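Local structure of soluble lytic murein transglycosylase (Escherichia coli, 1QSA) at residues S286-R291 with A309-E314; F509-Y514 with I527-S532; Q123-L128 with D140-V145; D4-R9 with K33-Y38. The protein cleaves the beta-1,4-glycosidic bonds between N-acetylmuramic acid and N-acetylglucosamine in peptidoglycan, forming a 1,6-anhydro bond in the N-acetylmuramic acid residue. All blocks are in the same frame, centred on the assembly; numbering follows the deposited sequence.

Interaction 1. Residues S286-R291 with A309-E314. With SO4 (sulfate ion), chain D.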
# COMPACT_ATOMS: atom_id res chain seq x y z
N SER A 286 -6.86 17.24 8.39
CA SER A 286 -6.99 16.81 7.00
C SER A 286 -8.03 17.61 6.23
O SER A 286 -7.82 17.90 5.06
CB SER A 286 -7.26 15.29 6.92
OG SER A 286 -8.46 14.97 7.60
N LEU A 287 -9.13 18.00 6.89
CA LEU A 287 -10.17 18.80 6.23
C LEU A 287 -9.65 20.20 5.89
O LEU A 287 -9.87 20.70 4.78
CB LEU A 287 -11.41 18.90 7.12
CG LEU A 287 -12.59 19.73 6.59
CD1 LEU A 287 -13.07 19.22 5.22
CD2 LEU A 287 -13.71 19.69 7.62
N ILE A 288 -8.94 20.82 6.83
CA ILE A 288 -8.36 22.15 6.61
C ILE A 288 -7.34 22.06 5.47
O ILE A 288 -7.30 22.93 4.61
CB ILE A 288 -7.70 22.70 7.90
CG1 ILE A 288 -8.76 22.86 8.99
CG2 ILE A 288 -7.02 24.04 7.60
CD1 ILE A 288 -8.21 22.99 10.41
N GLU A 289 -6.54 20.99 5.45
CA GLU A 289 -5.55 20.81 4.38
C GLU A 289 -6.24 20.67 3.02
O GLU A 289 -5.75 21.19 2.00
CB GLU A 289 -4.67 19.59 4.65
CG GLU A 289 -3.66 19.83 5.77
CD GLU A 289 -2.85 18.60 6.11
OE1 GLU A 289 -3.42 17.48 6.14
OE2 GLU A 289 -1.63 18.74 6.33
N ARG A 290 -7.37 19.96 2.99
CA ARG A 290 -8.11 19.80 1.73
C ARG A 290 -8.60 21.18 1.26
O ARG A 290 -8.57 21.48 0.06
CB ARG A 290 -9.29 18.84 1.88
CG ARG A 290 -10.11 18.64 0.59
CD ARG A 290 -9.26 18.10 -0.57
NE ARG A 290 -10.00 18.02 -1.84
CZ ARG A 290 -10.03 18.98 -2.76
NH1 ARG A 290 -9.35 20.11 -2.57
NH2 ARG A 290 -10.73 18.82 -3.88
N ARG A 291 -8.99 22.04 2.20
CA ARG A 291 -9.46 23.39 1.89
C ARG A 291 -8.30 24.25 1.37
O ARG A 291 -8.49 25.10 0.50
CB ARG A 291 -10.12 24.03 3.10
CG ARG A 291 -10.78 25.38 2.81
CD ARG A 291 -11.74 25.29 1.64
NE ARG A 291 -12.36 26.58 1.30
CZ ARG A 291 -11.81 27.48 0.49
NH1 ARG A 291 -10.61 27.27 -0.04
NH2 ARG A 291 -12.46 28.62 0.25
N ALA A 309 -3.21 29.63 7.49
CA ALA A 309 -3.15 30.11 8.86
C ALA A 309 -4.06 29.33 9.81
O ALA A 309 -3.85 29.34 11.03
CB ALA A 309 -3.49 31.62 8.91
N ARG A 310 -5.08 28.66 9.27
CA ARG A 310 -6.01 27.87 10.09
C ARG A 310 -5.44 26.49 10.46
O ARG A 310 -6.00 25.80 11.31
CB ARG A 310 -7.36 27.68 9.39
CG ARG A 310 -8.09 28.96 9.03
CD ARG A 310 -8.48 29.74 10.27
NE ARG A 310 -9.45 29.02 11.09
CZ ARG A 310 -9.99 29.51 12.20
NH1 ARG A 310 -9.63 30.72 12.63
NH2 ARG A 310 -10.87 28.80 12.90
N LEU A 311 -4.36 26.09 9.80
CA LEU A 311 -3.74 24.80 10.10
C LEU A 311 -3.15 24.82 11.51
O LEU A 311 -2.66 25.85 11.97
CB LEU A 311 -2.59 24.53 9.13
CG LEU A 311 -2.97 24.17 7.70
CD1 LEU A 311 -1.75 24.25 6.82
CD2 LEU A 311 -3.59 22.78 7.69
N PRO A 312 -3.27 23.70 12.24
CA PRO A 312 -2.68 23.72 13.58
C PRO A 312 -1.16 23.77 13.42
O PRO A 312 -0.62 23.41 12.38
CB PRO A 312 -3.16 22.40 14.20
CG PRO A 312 -3.45 21.53 13.04
CD PRO A 312 -4.05 22.47 12.01
N MET A 313 -0.50 24.29 14.44
CA MET A 313 0.96 24.45 14.45
C MET A 313 1.69 23.20 13.95
O MET A 313 2.61 23.29 13.13
CB MET A 313 1.40 24.80 15.88
CG MET A 313 2.87 25.00 16.06
SD MET A 313 3.25 25.04 17.85
CE MET A 313 3.25 23.29 18.21
N GLU A 314 1.26 22.03 14.40
CA GLU A 314 1.88 20.78 14.01
C GLU A 314 1.87 20.53 12.50
O GLU A 314 2.88 20.12 11.91
CB GLU A 314 1.21 19.62 14.75
CG GLU A 314 1.42 19.64 16.28
CD GLU A 314 0.48 20.58 17.06
OE1 GLU A 314 -0.46 21.17 16.48
OE2 GLU A 314 0.69 20.70 18.29
S SO4 D . -7.85 14.69 11.36
O1 SO4 D . -7.06 14.89 10.14
O2 SO4 D . -7.48 15.72 12.36
O3 SO4 D . -9.29 14.77 11.07
O4 SO4 D . -7.56 13.35 11.91

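Interaction 2. Residues F509-Y514 with I527-S532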
# COMPACT_ATOMS: atom_id res chain seq x y z
N PHE A 509 -0.47 0.85 -30.73
CA PHE A 509 0.89 0.97 -31.26
C PHE A 509 1.26 -0.13 -32.26
O PHE A 509 2.38 -0.14 -32.77
CB PHE A 509 1.92 0.90 -30.11
CG PHE A 509 2.05 2.17 -29.29
CD1 PHE A 509 1.02 2.59 -28.44
CD2 PHE A 509 3.23 2.94 -29.37
CE1 PHE A 509 1.14 3.76 -27.70
CE2 PHE A 509 3.37 4.12 -28.63
CZ PHE A 509 2.32 4.54 -27.79
N SER A 510 0.35 -1.08 -32.49
CA SER A 510 0.60 -2.20 -33.41
C SER A 510 1.88 -2.95 -33.00
O SER A 510 2.81 -3.14 -33.81
CB SER A 510 0.68 -1.71 -34.85
OG SER A 510 -0.52 -1.05 -35.22
N ILE A 511 1.94 -3.29 -31.72
CA ILE A 511 3.08 -4.01 -31.15
C ILE A 511 2.85 -5.50 -31.38
O ILE A 511 1.78 -6.03 -31.04
CB ILE A 511 3.17 -3.75 -29.62
CG1 ILE A 511 3.34 -2.25 -29.37
CG2 ILE A 511 4.29 -4.60 -28.99
CD1 ILE A 511 3.30 -1.85 -27.88
N PRO A 512 3.84 -6.19 -31.95
CA PRO A 512 3.73 -7.62 -32.22
C PRO A 512 4.13 -8.52 -31.04
O PRO A 512 4.83 -8.09 -30.12
CB PRO A 512 4.72 -7.82 -33.37
CG PRO A 512 5.83 -6.89 -33.01
CD PRO A 512 5.14 -5.66 -32.41
N GLY A 513 3.67 -9.77 -31.09
CA GLY A 513 4.05 -10.77 -30.10
C GLY A 513 3.42 -10.88 -28.74
O GLY A 513 3.85 -11.73 -27.95
N TYR A 514 2.39 -10.10 -28.46
CA TYR A 514 1.73 -10.15 -27.16
C TYR A 514 0.41 -10.93 -27.20
O TYR A 514 -0.53 -10.54 -27.89
CB TYR A 514 1.48 -8.72 -26.65
CG TYR A 514 0.89 -8.66 -25.26
CD1 TYR A 514 1.67 -8.96 -24.14
CD2 TYR A 514 -0.45 -8.32 -25.06
CE1 TYR A 514 1.13 -8.91 -22.86
CE2 TYR A 514 -1.00 -8.27 -23.77
CZ TYR A 514 -0.20 -8.57 -22.68
OH TYR A 514 -0.71 -8.51 -21.41
N ILE A 527 8.85 -3.52 -20.27
CA ILE A 527 9.43 -2.24 -20.65
C ILE A 527 8.93 -1.78 -22.03
O ILE A 527 8.64 -0.62 -22.23
CB ILE A 527 10.99 -2.29 -20.57
CG1 ILE A 527 11.42 -2.40 -19.11
CG2 ILE A 527 11.63 -1.05 -21.20
CD1 ILE A 527 12.88 -2.81 -18.90
N ASN A 528 8.79 -2.72 -22.96
CA ASN A 528 8.29 -2.42 -24.31
C ASN A 528 6.87 -1.82 -24.22
O ASN A 528 6.62 -0.68 -24.66
CB ASN A 528 8.29 -3.73 -25.11
CG ASN A 528 7.84 -3.55 -26.56
OD1 ASN A 528 7.74 -2.43 -27.07
ND2 ASN A 528 7.55 -4.66 -27.24
N ILE A 529 5.94 -2.56 -23.60
CA ILE A 529 4.56 -2.11 -23.51
C ILE A 529 4.37 -0.91 -22.59
O ILE A 529 3.60 0.01 -22.90
CB ILE A 529 3.64 -3.29 -23.09
CG1 ILE A 529 3.70 -4.36 -24.17
CG2 ILE A 529 2.19 -2.81 -22.88
CD1 ILE A 529 2.98 -5.66 -23.84
N GLY A 530 5.13 -0.88 -21.50
CA GLY A 530 5.03 0.22 -20.55
C GLY A 530 5.58 1.52 -21.10
O GLY A 530 4.94 2.57 -20.94
N THR A 531 6.74 1.48 -21.75
CA THR A 531 7.29 2.72 -22.34
C THR A 531 6.37 3.23 -23.45
O THR A 531 6.26 4.42 -23.68
CB THR A 531 8.72 2.55 -22.91
OG1 THR A 531 8.76 1.52 -23.91
CG2 THR A 531 9.74 2.28 -21.80
N SER A 532 5.71 2.31 -24.14
CA SER A 532 4.76 2.68 -25.19
C SER A 532 3.56 3.44 -24.59
O SER A 532 3.24 4.54 -25.04
CB SER A 532 4.29 1.47 -25.99
OG SER A 532 5.33 1.03 -26.85

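Interaction 3. Residues Q123-L128 with D140-V145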
# COMPACT_ATOMS: atom_id res chain seq x y z
N GLN A 123 -10.53 -16.36 25.71
CA GLN A 123 -9.62 -15.22 25.68
C GLN A 123 -9.17 -15.04 24.23
O GLN A 123 -9.16 -13.93 23.71
CB GLN A 123 -8.40 -15.45 26.57
CG GLN A 123 -8.72 -15.54 28.05
CD GLN A 123 -7.65 -16.28 28.87
OE1 GLN A 123 -6.64 -16.75 28.34
NE2 GLN A 123 -7.90 -16.40 30.17
N GLY A 124 -8.83 -16.15 23.57
CA GLY A 124 -8.38 -16.08 22.19
C GLY A 124 -9.50 -15.68 21.26
O GLY A 124 -9.31 -14.84 20.36
N ALA A 125 -10.67 -16.29 21.46
CA ALA A 125 -11.85 -15.99 20.66
C ALA A 125 -12.19 -14.50 20.70
O ALA A 125 -12.41 -13.89 19.66
CB ALA A 125 -13.04 -16.81 21.13
N LYS A 126 -12.18 -13.92 21.90
CA LYS A 126 -12.51 -12.50 22.06
C LYS A 126 -11.57 -11.60 21.27
O LYS A 126 -12.00 -10.64 20.63
CB LYS A 126 -12.51 -12.11 23.54
CG LYS A 126 -13.00 -10.70 23.78
CD LYS A 126 -13.02 -10.35 25.26
CE LYS A 126 -13.54 -8.93 25.46
NZ LYS A 126 -13.50 -8.53 26.90
N GLU A 127 -10.28 -11.92 21.29
CA GLU A 127 -9.28 -11.15 20.56
C GLU A 127 -9.52 -11.23 19.04
O GLU A 127 -9.37 -10.25 18.33
CB GLU A 127 -7.89 -11.65 20.92
CG GLU A 127 -6.76 -10.82 20.33
CD GLU A 127 -5.40 -11.23 20.86
OE1 GLU A 127 -5.30 -11.63 22.05
OE2 GLU A 127 -4.42 -11.16 20.08
N LEU A 128 -9.89 -12.42 18.57
CA LEU A 128 -10.15 -12.65 17.15
C LEU A 128 -11.49 -12.02 16.72
O LEU A 128 -11.69 -11.68 15.55
CB LEU A 128 -10.17 -14.17 16.87
CG LEU A 128 -8.82 -14.90 16.92
CD1 LEU A 128 -9.00 -16.42 17.06
CD2 LEU A 128 -8.00 -14.55 15.68
N ASP A 140 -15.60 -19.42 12.61
CA ASP A 140 -17.04 -19.54 12.86
C ASP A 140 -17.38 -20.56 13.95
O ASP A 140 -18.15 -20.26 14.87
CB ASP A 140 -17.79 -19.84 11.55
CG ASP A 140 -17.74 -18.66 10.57
OD1 ASP A 140 -17.45 -17.52 11.00
OD2 ASP A 140 -18.01 -18.88 9.38
N LYS A 141 -16.77 -21.74 13.88
CA LYS A 141 -17.04 -22.78 14.89
C LYS A 141 -16.59 -22.32 16.30
O LYS A 141 -17.22 -22.65 17.31
CB LYS A 141 -16.37 -24.10 14.49
CG LYS A 141 -14.85 -24.03 14.30
CD LYS A 141 -14.32 -25.40 13.80
CE LYS A 141 -12.80 -25.39 13.62
NZ LYS A 141 -12.40 -24.45 12.53
N LEU A 142 -15.51 -21.54 16.34
CA LEU A 142 -14.98 -21.02 17.60
C LEU A 142 -15.92 -19.96 18.19
O LEU A 142 -16.21 -20.00 19.38
CB LEU A 142 -13.58 -20.41 17.39
CG LEU A 142 -12.97 -19.71 18.62
CD1 LEU A 142 -12.73 -20.69 19.80
CD2 LEU A 142 -11.67 -19.01 18.21
N PHE A 143 -16.37 -19.03 17.36
CA PHE A 143 -17.28 -17.98 17.82
C PHE A 143 -18.60 -18.61 18.27
O PHE A 143 -19.24 -18.12 19.20
CB PHE A 143 -17.54 -16.95 16.70
CG PHE A 143 -16.32 -16.16 16.30
CD1 PHE A 143 -15.28 -15.93 17.20
CD2 PHE A 143 -16.23 -15.62 15.01
CE1 PHE A 143 -14.16 -15.17 16.84
CE2 PHE A 143 -15.12 -14.85 14.63
CZ PHE A 143 -14.08 -14.63 15.54
N SER A 144 -19.01 -19.68 17.59
CA SER A 144 -20.25 -20.39 17.91
C SER A 144 -20.18 -21.04 19.30
O SER A 144 -21.09 -20.83 20.11
CB SER A 144 -20.54 -21.46 16.85
OG SER A 144 -21.79 -22.07 17.11
N VAL A 145 -19.13 -21.81 19.58
CA VAL A 145 -19.03 -22.45 20.90
C VAL A 145 -18.80 -21.43 22.01
O VAL A 145 -19.28 -21.60 23.14
CB VAL A 145 -17.96 -23.60 20.96
CG1 VAL A 145 -18.34 -24.73 19.99
CG2 VAL A 145 -16.55 -23.08 20.66

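Interaction 4. Residues D4-R9 with K33-Y38. With SO4 (sulfate ion), chain C.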
# COMPACT_ATOMS: atom_id res chain seq x y z
N ASP A 4 27.34 -25.49 -10.48
CA ASP A 4 26.87 -25.40 -11.85
C ASP A 4 26.12 -26.66 -12.29
O ASP A 4 25.05 -26.56 -12.90
CB ASP A 4 28.05 -25.11 -12.79
CG ASP A 4 27.59 -24.86 -14.21
OD1 ASP A 4 27.18 -23.72 -14.52
OD2 ASP A 4 27.63 -25.81 -15.00
N GLU A 5 26.65 -27.84 -11.97
CA GLU A 5 25.97 -29.09 -12.33
C GLU A 5 24.66 -29.25 -11.56
O GLU A 5 23.66 -29.72 -12.11
CB GLU A 5 26.87 -30.30 -12.06
CG GLU A 5 27.93 -30.46 -13.13
CD GLU A 5 28.84 -31.64 -12.88
OE1 GLU A 5 28.33 -32.75 -12.60
OE2 GLU A 5 30.06 -31.45 -12.97
N GLN A 6 24.67 -28.86 -10.29
CA GLN A 6 23.46 -28.94 -9.46
C GLN A 6 22.35 -28.06 -10.05
O GLN A 6 21.17 -28.44 -10.02
CB GLN A 6 23.77 -28.50 -8.03
CG GLN A 6 24.62 -29.53 -7.29
CD GLN A 6 25.32 -28.96 -6.06
OE1 GLN A 6 25.13 -27.80 -5.70
NE2 GLN A 6 26.11 -29.80 -5.39
N ARG A 7 22.72 -26.90 -10.58
CA ARG A 7 21.74 -25.99 -11.19
C ARG A 7 20.97 -26.69 -12.32
O ARG A 7 19.74 -26.60 -12.39
CB ARG A 7 22.42 -24.72 -11.70
CG ARG A 7 22.71 -23.75 -10.57
CD ARG A 7 23.59 -22.62 -11.03
NE ARG A 7 23.67 -21.58 -10.01
CZ ARG A 7 24.29 -20.41 -10.19
NH1 ARG A 7 24.91 -20.16 -11.33
NH2 ARG A 7 24.30 -19.51 -9.21
N SER A 8 21.69 -27.40 -13.18
CA SER A 8 21.05 -28.12 -14.29
C SER A 8 20.10 -29.20 -13.74
O SER A 8 18.96 -29.31 -14.19
CB SER A 8 22.08 -28.79 -15.21
OG SER A 8 22.85 -27.83 -15.92
N ARG A 9 20.58 -29.97 -12.76
CA ARG A 9 19.75 -31.04 -12.17
C ARG A 9 18.53 -30.45 -11.47
O ARG A 9 17.45 -31.05 -11.51
CB ARG A 9 20.55 -31.91 -11.20
CG ARG A 9 21.71 -32.66 -11.89
CD ARG A 9 22.13 -33.89 -11.10
NE ARG A 9 22.48 -33.62 -9.70
CZ ARG A 9 23.62 -33.06 -9.31
NH1 ARG A 9 24.48 -32.60 -10.21
NH2 ARG A 9 23.86 -32.88 -8.02
N LYS A 33 20.89 -33.02 -2.44
CA LYS A 33 20.96 -32.60 -1.04
C LYS A 33 21.91 -31.45 -0.75
O LYS A 33 21.66 -30.67 0.17
CB LYS A 33 21.29 -33.78 -0.11
CG LYS A 33 20.17 -34.78 0.02
CD LYS A 33 20.62 -36.01 0.82
CE LYS A 33 19.54 -37.08 0.82
NZ LYS A 33 20.04 -38.39 1.34
N ASP A 34 22.99 -31.35 -1.50
CA ASP A 34 23.96 -30.27 -1.27
C ASP A 34 23.65 -28.95 -1.98
O ASP A 34 24.35 -27.97 -1.78
CB ASP A 34 25.38 -30.71 -1.64
CG ASP A 34 25.94 -31.75 -0.67
OD1 ASP A 34 25.39 -31.94 0.44
OD2 ASP A 34 26.94 -32.38 -1.04
N TYR A 35 22.62 -28.94 -2.83
CA TYR A 35 22.25 -27.72 -3.55
C TYR A 35 21.49 -26.79 -2.57
O TYR A 35 20.64 -27.26 -1.82
CB TYR A 35 21.36 -28.07 -4.74
CG TYR A 35 21.00 -26.88 -5.60
CD1 TYR A 35 22.00 -26.12 -6.22
CD2 TYR A 35 19.67 -26.50 -5.79
CE1 TYR A 35 21.69 -25.01 -7.00
CE2 TYR A 35 19.34 -25.40 -6.57
CZ TYR A 35 20.34 -24.65 -7.17
OH TYR A 35 19.98 -23.55 -7.90
N PRO A 36 21.80 -25.47 -2.56
CA PRO A 36 21.12 -24.55 -1.64
C PRO A 36 19.60 -24.62 -1.62
O PRO A 36 19.01 -24.44 -0.55
CB PRO A 36 21.62 -23.17 -2.07
CG PRO A 36 23.05 -23.47 -2.52
CD PRO A 36 22.90 -24.78 -3.28
N LEU A 37 18.99 -24.87 -2.77
CA LEU A 37 17.53 -24.93 -2.81
C LEU A 37 16.89 -26.30 -2.50
O LEU A 37 15.68 -26.45 -2.61
CB LEU A 37 16.98 -24.34 -4.12
CG LEU A 37 17.46 -22.91 -4.45
CD1 LEU A 37 16.71 -22.40 -5.68
CD2 LEU A 37 17.23 -21.95 -3.29
N TYR A 38 17.69 -27.26 -2.05
CA TYR A 38 17.15 -28.58 -1.69
C TYR A 38 15.97 -28.46 -0.69
O TYR A 38 14.98 -29.16 -0.84
CB TYR A 38 18.25 -29.50 -1.16
CG TYR A 38 17.75 -30.88 -0.84
CD1 TYR A 38 17.46 -31.79 -1.86
CD2 TYR A 38 17.52 -31.26 0.47
CE1 TYR A 38 16.95 -33.07 -1.57
CE2 TYR A 38 17.02 -32.52 0.78
CZ TYR A 38 16.73 -33.41 -0.24
OH TYR A 38 16.21 -34.64 0.10
S SO4 C . 26.01 -16.50 -10.57
O1 SO4 C . 25.53 -15.32 -11.32
O2 SO4 C . 27.34 -16.23 -9.99
O3 SO4 C . 25.05 -16.78 -9.48
O4 SO4 C . 26.13 -17.63 -11.50
O HOH W 1 26.53 -26.37 -3.92

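Interaction 1. Residues S286-R291 with A309-E314
I288, on the first turns of helix 285-298, packs against L311 in the turn after helix 301-310, where the two consecutive helices form a hairpin within the alpha-superhelix. The tight part of the contact centres on one methyl group. CD2 of L311 fits between the two neighbouring helix residues, 3.7 Å from CG2 of I288 and 3.5 Å from CG of E289. I288 and L311 lie alongside with their chains running opposite ways, whereas E289 lies across L311. The beta-branch of isoleucine suits this place because its two arms do different work: CG2, anti to the backbone N, meets the leucine, and CD1 reaches the carbonyl oxygen of R310 at 3.7 Å. E289 offers L311 only its aliphatic stem; its extended chain carries the buried carboxylate onward to K318, in a salt bridge, and to W321, so the charge is probably well compensated.

The other side is looser. P312 approaches CD1 of I288 with its CD no nearer than 4.5 Å, and R310 lays only its CB near CG2 of I288, at 4.1 Å. Beyond CB the arginine chain bends away at the exposed border, where NH2 makes a weak hydrogen bond to O of M280. S286 faces away from the hairpin partner altogether and binds a sulfate, probably from the crystallisation liquor, together with S284 and T285 at the helix N terminus. One oxygen, O1, is gripped twice by S286: by its backbone N at 2.9 Å, with an N-H...O angle of 156°, and by its OG.

Interaction 2. Residues F509-Y514 with I527-S532
N528 meets I511 first, as helix 523-540 runs past residues 509-514, at the end of helix 499-509 and in the loop after it. The amide ND2 of N528 lies 3.7 Å from CG2 of I511; the residue is partly exposed, which suits an amide. One residue on, CD1 of I529 sits over one face of the Y514 ring, 4.0 Å from the ring centre and displaced toward CD1 of the tyrosine, in a CH-pi contact. CG of Y514, anti to the backbone N (chi1 -176°), carries the ring to the I529 side. CD1 of I511 comes to 4.5 Å from CG1 of I529 and lies near CB of S532. A turn later, CB of S532 stands over the centre of the F509 ring, 3.8 Å away and 10° off the ring normal. Serine is small enough to let the flat ring come this close to the helix. An alanine in place of F509 would probably leave CB of S532 without its aromatic cover and open a gap beside the helix. Just after F509, S510 takes positive phi in a Schellman motif that ends helix 499-509. The whole is a helix-loop-helix connection within the lysozyme-like SLT domain.

Interaction 3. Residues Q123-L128 with D140-V145
A125 and L142 make the apolar heart of a crossing between consecutive helices of the alpha-superhelix, 118-129 and 138-148, whose axes, over the short segments, approach to 9.9 Å at a signed angle of -117°. CB of A125 rests 3.8 Å from CG of L142, brought there by a chi1 of 175°, anti to the backbone N; so small a residue lets the leucine come up close to the backbone, where its CD2 also approaches CA of A125. That same CD2 touches CD1 of L128 at 3.9 Å. L128 also touches C139, which is disulfide-bonded to C106.

The second kind of contact is aromatic edge against backbone. F143 turns its rim to the other helix: CE1 lies 3.6 Å from O of A125 and CZ 3.8 Å from O of L128, both oxygens near the ring plane. CB of L128 flanks CE1, and W129 meets the phenylalanine ring edge to face. O of L128 has a true hydrogen bond elsewhere, from NE2 of Q135.

No hydrogen bond joins the two segments. Between them the contact rests on fit between buried apolar groups, with a weak attraction likely between the slightly positive C-H rim of F143 and the carbonyl oxygens.

Interaction 4. Residues D4-R9 with K33-Y38
Q6, on helix 3-18, lies beside Y35 of the loop 33-38, the two side chains pointing in opposing directions. CB of Q6 is 3.5 Å from CD1 of the tyrosine, and OE1 reaches the ring's edge, in its plane. A glutamine suits this buried place because both ends of its amide are used. OE1 accepts from a water at 2.7 Å that also donates weakly to O of D34, while NE2 passes CB of D34 on its way to a hydrogen bond with D1.

R7 follows, its side chain roughly perpendicular to that of Y35. Its CG packs 3.8 Å from the tyrosine OH, and the chain, extended from CG to NE, carries the guanidinium to a sulfate, probably from the crystallisation liquor, which it holds in a bidentate pair of bonds at its edge: NH1 to O4 at 2.8 Å and 172°, and NH2 to O3 at 2.8 Å and 160°. R389 is another donor to the ion. NE turns to a salt bridge with E390, and Y393 adds a cation-pi contact. An alanine in place of R7 would probably leave E390 without this salt bridge, the sulfate with fewer donors, and the OH end of Y35 without the packing of CG.

Y35 begins a type I turn that leads into helix 38-48, and its OH is hydrogen-bonded to E390 and W394. The contact thus joins helix 3-18 to the loop between helices 22-28 and 38-48, with helix 383-393, far along the chain, set against both R7 and Y35.

From the N terminus, interaction 4 comes first, bringing the loop before helix 38-48 back to helix 3-18. Interaction 3 closes a short connection between helices 118-129 and 138-148, and interaction 1 brings the end of helix 301-310 back to the start of helix 285-298. Interaction 2 closes the loop between helices 499-509 and 523-540. All four follow in series, none nesting or crossing, and none touch. Interactions 1 and 4, whose centres are 60 Å apart, lie on opposite sides of the chain's centre, as do 2 and 3. Interactions 1, 3 and 4 thus belong to the superhelical part of the chain, and interaction 2 to the SLT domain.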